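Local coordinates for protein putative carbohydrate-active enzyme (Uncultured organism, PDB 5WH8) that probably hydrolyses O-glycosidic bonds of cellulose through its family 5 glycoside hydrolase domain, one part of a longer multi-modular protein, at residues A[213-218]-A[241-246]. Numbering follows the deposited sequence.
Sequences GTHTQY and TQASGD. With EDO (1,2-ethanediol), chain N; EDO (1,2-ethanediol), chain L.
Thr214 meets the 241-246 loop through its hydroxyl. Its CB is still 4.0 Å from Ala243 N; beyond it the side chain forks. With OG1 anti to the carbonyl carbon (chi1 -57°), the hydroxyl accepts a moderately bent bond from Ala243 N (N to OG1 2.9 Å, N-H...O 143°) and passes 3.2 Å from Gln242 CA. The same OG1 shares a water with Gln242 NE2, which donates to that water. The other branch, CG2, turns back within its own segment and lies over one face of the His215 ring, 3.5 Å above its plane and offset toward the rim. These loops follow strands 204-211 and 233-239, neighbours in the closed eight-stranded parallel barrel, so the contact joins the sixth and seventh beta-alpha loops of a TIM barrel, at the C-terminal ends of those strands. On the backbone, Gly213 N donates to Thr241 O (3.0 Å). His215 ND1 is hydrogen-bonded to Tyr211 N, back in strand 204-211. A type I turn from Gln242 to Gly245 shapes the opposing loop: Gln242 O accepts from Gly245 N and Thr241 OG1 on opposite faces of its plane, the hydroxyl lying 2.8 Å from that oxygen.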
ATOM      1  N   GLY A 213       7.814 -12.934  11.258  1.00 10.82           N
ATOM      2  CA  GLY A 213       7.839 -13.681  12.507  1.00  9.97           C
ATOM      3  C   GLY A 213       6.640 -14.583  12.741  1.00 11.89           C
ATOM      4  O   GLY A 213       6.602 -15.337  13.735  1.00 12.33           O
ATOM      5  N   THR A 214       5.683 -14.557  11.805  1.00  9.42           N
ATOM      6  CA  THR A 214       4.404 -15.221  11.968  1.00  8.61           C
ATOM      7  C   THR A 214       4.069 -16.120  10.770  1.00 11.61           C
ATOM      8  O   THR A 214       3.610 -17.246  10.949  1.00 14.29           O
ATOM      9  CB  THR A 214       3.290 -14.177  12.160  1.00 13.12           C
ATOM     10  OG1 THR A 214       3.624 -13.346  13.296  1.00 12.76           O
ATOM     11  CG2 THR A 214       1.945 -14.821  12.400  1.00 12.27           C
ATOM     12  N   HIS A 215       4.274 -15.604   9.563  1.00  9.76           N
ATOM     13  CA  HIS A 215       3.804 -16.287   8.345  1.00 14.82           C
ATOM     14  C   HIS A 215       4.979 -16.830   7.555  1.00 14.31           C
ATOM     15  O   HIS A 215       5.961 -16.145   7.339  1.00 13.17           O
ATOM     16  CB  HIS A 215       2.979 -15.334   7.478  1.00 12.11           C
ATOM     17  CG  HIS A 215       1.920 -14.619   8.245  1.00 10.56           C
ATOM     18  ND1 HIS A 215       1.981 -13.274   8.535  1.00 10.39           N
ATOM     19  CD2 HIS A 215       0.789 -15.077   8.826  1.00 13.72           C
ATOM     20  CE1 HIS A 215       0.931 -12.933   9.257  1.00 14.87           C
ATOM     21  NE2 HIS A 215       0.186 -14.008   9.439  1.00 14.66           N
ATOM     22  N   THR A 216       4.869 -18.077   7.126  1.00 11.73           N
ATOM     23  CA  THR A 216       5.960 -18.722   6.417  1.00 12.55           C
ATOM     24  C   THR A 216       5.401 -19.499   5.201  1.00 11.94           C
ATOM     25  O   THR A 216       4.593 -18.955   4.454  1.00 11.84           O
ATOM     26  CB  THR A 216       6.786 -19.594   7.391  1.00 17.91           C
ATOM     27  OG1 THR A 216       7.846 -20.244   6.686  1.00 32.17           O
ATOM     28  CG2 THR A 216       5.930 -20.604   8.093  1.00 10.49           C
ATOM     29  N   GLN A 217       5.838 -20.744   5.009  0.62 12.07           N
ATOM     30  CA  GLN A 217       5.500 -21.493   3.792  0.62 11.61           C
ATOM     31  C   GLN A 217       4.012 -21.567   3.486  0.62 10.88           C
ATOM     32  O   GLN A 217       3.608 -21.422   2.332  0.62 10.34           O
ATOM     33  CB  GLN A 217       6.024 -22.927   3.863  0.62 12.65           C
ATOM     34  CG  GLN A 217       5.732 -23.715   2.560  0.62  8.41           C
ATOM     35  CD  GLN A 217       6.089 -25.181   2.658  0.62 10.21           C
ATOM     36  OE1 GLN A 217       7.085 -25.549   3.281  0.62 13.39           O
ATOM     37  NE2 GLN A 217       5.251 -26.040   2.055  0.62 11.34           N
ATOM     38  N   TYR A 218       3.204 -21.855   4.499  1.00 12.31           N
ATOM     39  CA  TYR A 218       1.752 -22.021   4.296  1.00 11.29           C
ATOM     40  C   TYR A 218       1.151 -20.832   3.540  1.00 12.19           C
ATOM     41  O   TYR A 218       0.344 -21.001   2.609  1.00 11.75           O
ATOM     42  CB  TYR A 218       1.028 -22.201   5.639  1.00 14.11           C
ATOM     43  CG  TYR A 218      -0.506 -22.354   5.623  1.00 22.10           C
ATOM     44  CD1 TYR A 218      -1.197 -22.917   4.544  1.00 18.22           C
ATOM     45  CD2 TYR A 218      -1.261 -21.939   6.717  1.00 31.38           C
ATOM     46  CE1 TYR A 218      -2.597 -23.065   4.578  1.00 17.70           C
ATOM     47  CE2 TYR A 218      -2.641 -22.072   6.748  1.00 41.30           C
ATOM     48  CZ  TYR A 218      -3.304 -22.633   5.686  1.00 27.51           C
ATOM     49  OH  TYR A 218      -4.680 -22.749   5.759  1.00 24.27           O
ATOM     50  N   THR A 241       8.716  -8.384  11.858  1.00  9.02           N
ATOM     51  CA  THR A 241       8.399  -8.871  13.195  1.00  9.48           C
ATOM     52  C   THR A 241       7.272  -9.904  13.127  1.00  9.79           C
ATOM     53  O   THR A 241       6.772 -10.240  12.042  1.00  9.23           O
ATOM     54  CB  THR A 241       7.955  -7.697  14.079  1.00 10.05           C
ATOM     55  OG1 THR A 241       6.830  -7.076  13.440  1.00  8.55           O
ATOM     56  CG2 THR A 241       9.060  -6.687  14.259  1.00 10.28           C
ATOM     57  N   GLN A 242       6.852 -10.409  14.285  1.00  9.49           N
ATOM     58  CA  GLN A 242       5.547 -11.031  14.385  1.00 10.83           C
ATOM     59  C   GLN A 242       4.436 -10.008  14.061  1.00 10.28           C
ATOM     60  O   GLN A 242       4.655  -8.781  14.050  1.00  9.99           O
ATOM     61  CB  GLN A 242       5.345 -11.625  15.785  1.00 10.06           C
ATOM     62  CG  GLN A 242       6.323 -12.756  16.105  1.00 11.19           C
ATOM     63  CD  GLN A 242       6.041 -13.402  17.433  1.00 12.73           C
ATOM     64  OE1 GLN A 242       6.887 -13.375  18.352  1.00 22.33           O
ATOM     65  NE2 GLN A 242       4.882 -13.998  17.561  1.00 12.31           N
ATOM     66  N   ALA A 243       3.238 -10.521  13.807  1.00  9.08           N
ATOM     67  CA  ALA A 243       2.138  -9.692  13.328  1.00  8.78           C
ATOM     68  C   ALA A 243       1.689  -8.530  14.234  1.00 10.93           C
ATOM     69  O   ALA A 243       1.036  -7.604  13.759  1.00 10.67           O
ATOM     70  CB  ALA A 243       0.946 -10.588  13.021  1.00 10.53           C
ATOM     71  N   SER A 244       2.027  -8.568  15.530  1.00  9.16           N
ATOM     72  CA  SER A 244       1.721  -7.461  16.434  1.00  8.86           C
ATOM     73  C   SER A 244       2.531  -6.207  16.155  1.00 10.18           C
ATOM     74  O   SER A 244       2.182  -5.131  16.617  1.00 12.76           O
ATOM     75  CB  SER A 244       1.999  -7.880  17.870  1.00 10.07           C
ATOM     76  OG  SER A 244       3.370  -8.191  17.995  1.00 10.86           O
ATOM     77  N   GLY A 245       3.648  -6.350  15.456  1.00  8.60           N
ATOM     78  CA  GLY A 245       4.505  -5.218  15.143  1.00  8.93           C
ATOM     79  C   GLY A 245       5.615  -4.928  16.137  1.00 10.54           C
ATOM     80  O   GLY A 245       6.344  -3.932  15.958  1.00 11.19           O
ATOM     81  N   ASP A 246       5.781  -5.777  17.153  1.00 10.63           N
ATOM     82  CA  ASP A 246       6.854  -5.596  18.147  1.00  9.43           C
ATOM     83  C   ASP A 246       7.482  -6.958  18.475  1.00 11.45           C
ATOM     84  O   ASP A 246       6.976  -7.994  18.032  1.00 13.02           O
ATOM     85  CB  ASP A 246       6.298  -4.899  19.415  1.00 12.53           C
ATOM     86  CG  ASP A 246       7.372  -4.217  20.264  1.00 12.37           C
ATOM     87  OD1 ASP A 246       8.567  -4.145  19.867  1.00 11.68           O
ATOM     88  OD2 ASP A 246       6.984  -3.712  21.360  1.00 13.40           O
TER
HETATM   89  C1  EDO N 413       0.974 -19.411   8.067  1.00 35.43           C
HETATM   90  O1  EDO N 413       2.123 -19.224   7.209  1.00 24.34           O
HETATM   91  C2  EDO N 413      -0.154 -18.405   7.839  1.00 20.68           C
HETATM   92  O2  EDO N 413      -1.173 -18.911   6.969  1.00 40.35           O
HETATM   93  C1  EDO L 411       0.148  -3.786  11.605  1.00 33.82           C
HETATM   94  O1  EDO L 411       0.927  -4.358  12.674  1.00 33.04           O
HETATM   95  C2  EDO L 411      -1.237  -3.491  12.157  1.00 42.31           C
HETATM   96  O2  EDO L 411      -2.223  -3.761  11.132  1.00 36.30           O
HETATM   97  O   HOH W   1       3.147 -14.755  15.643  1.00 14.53           O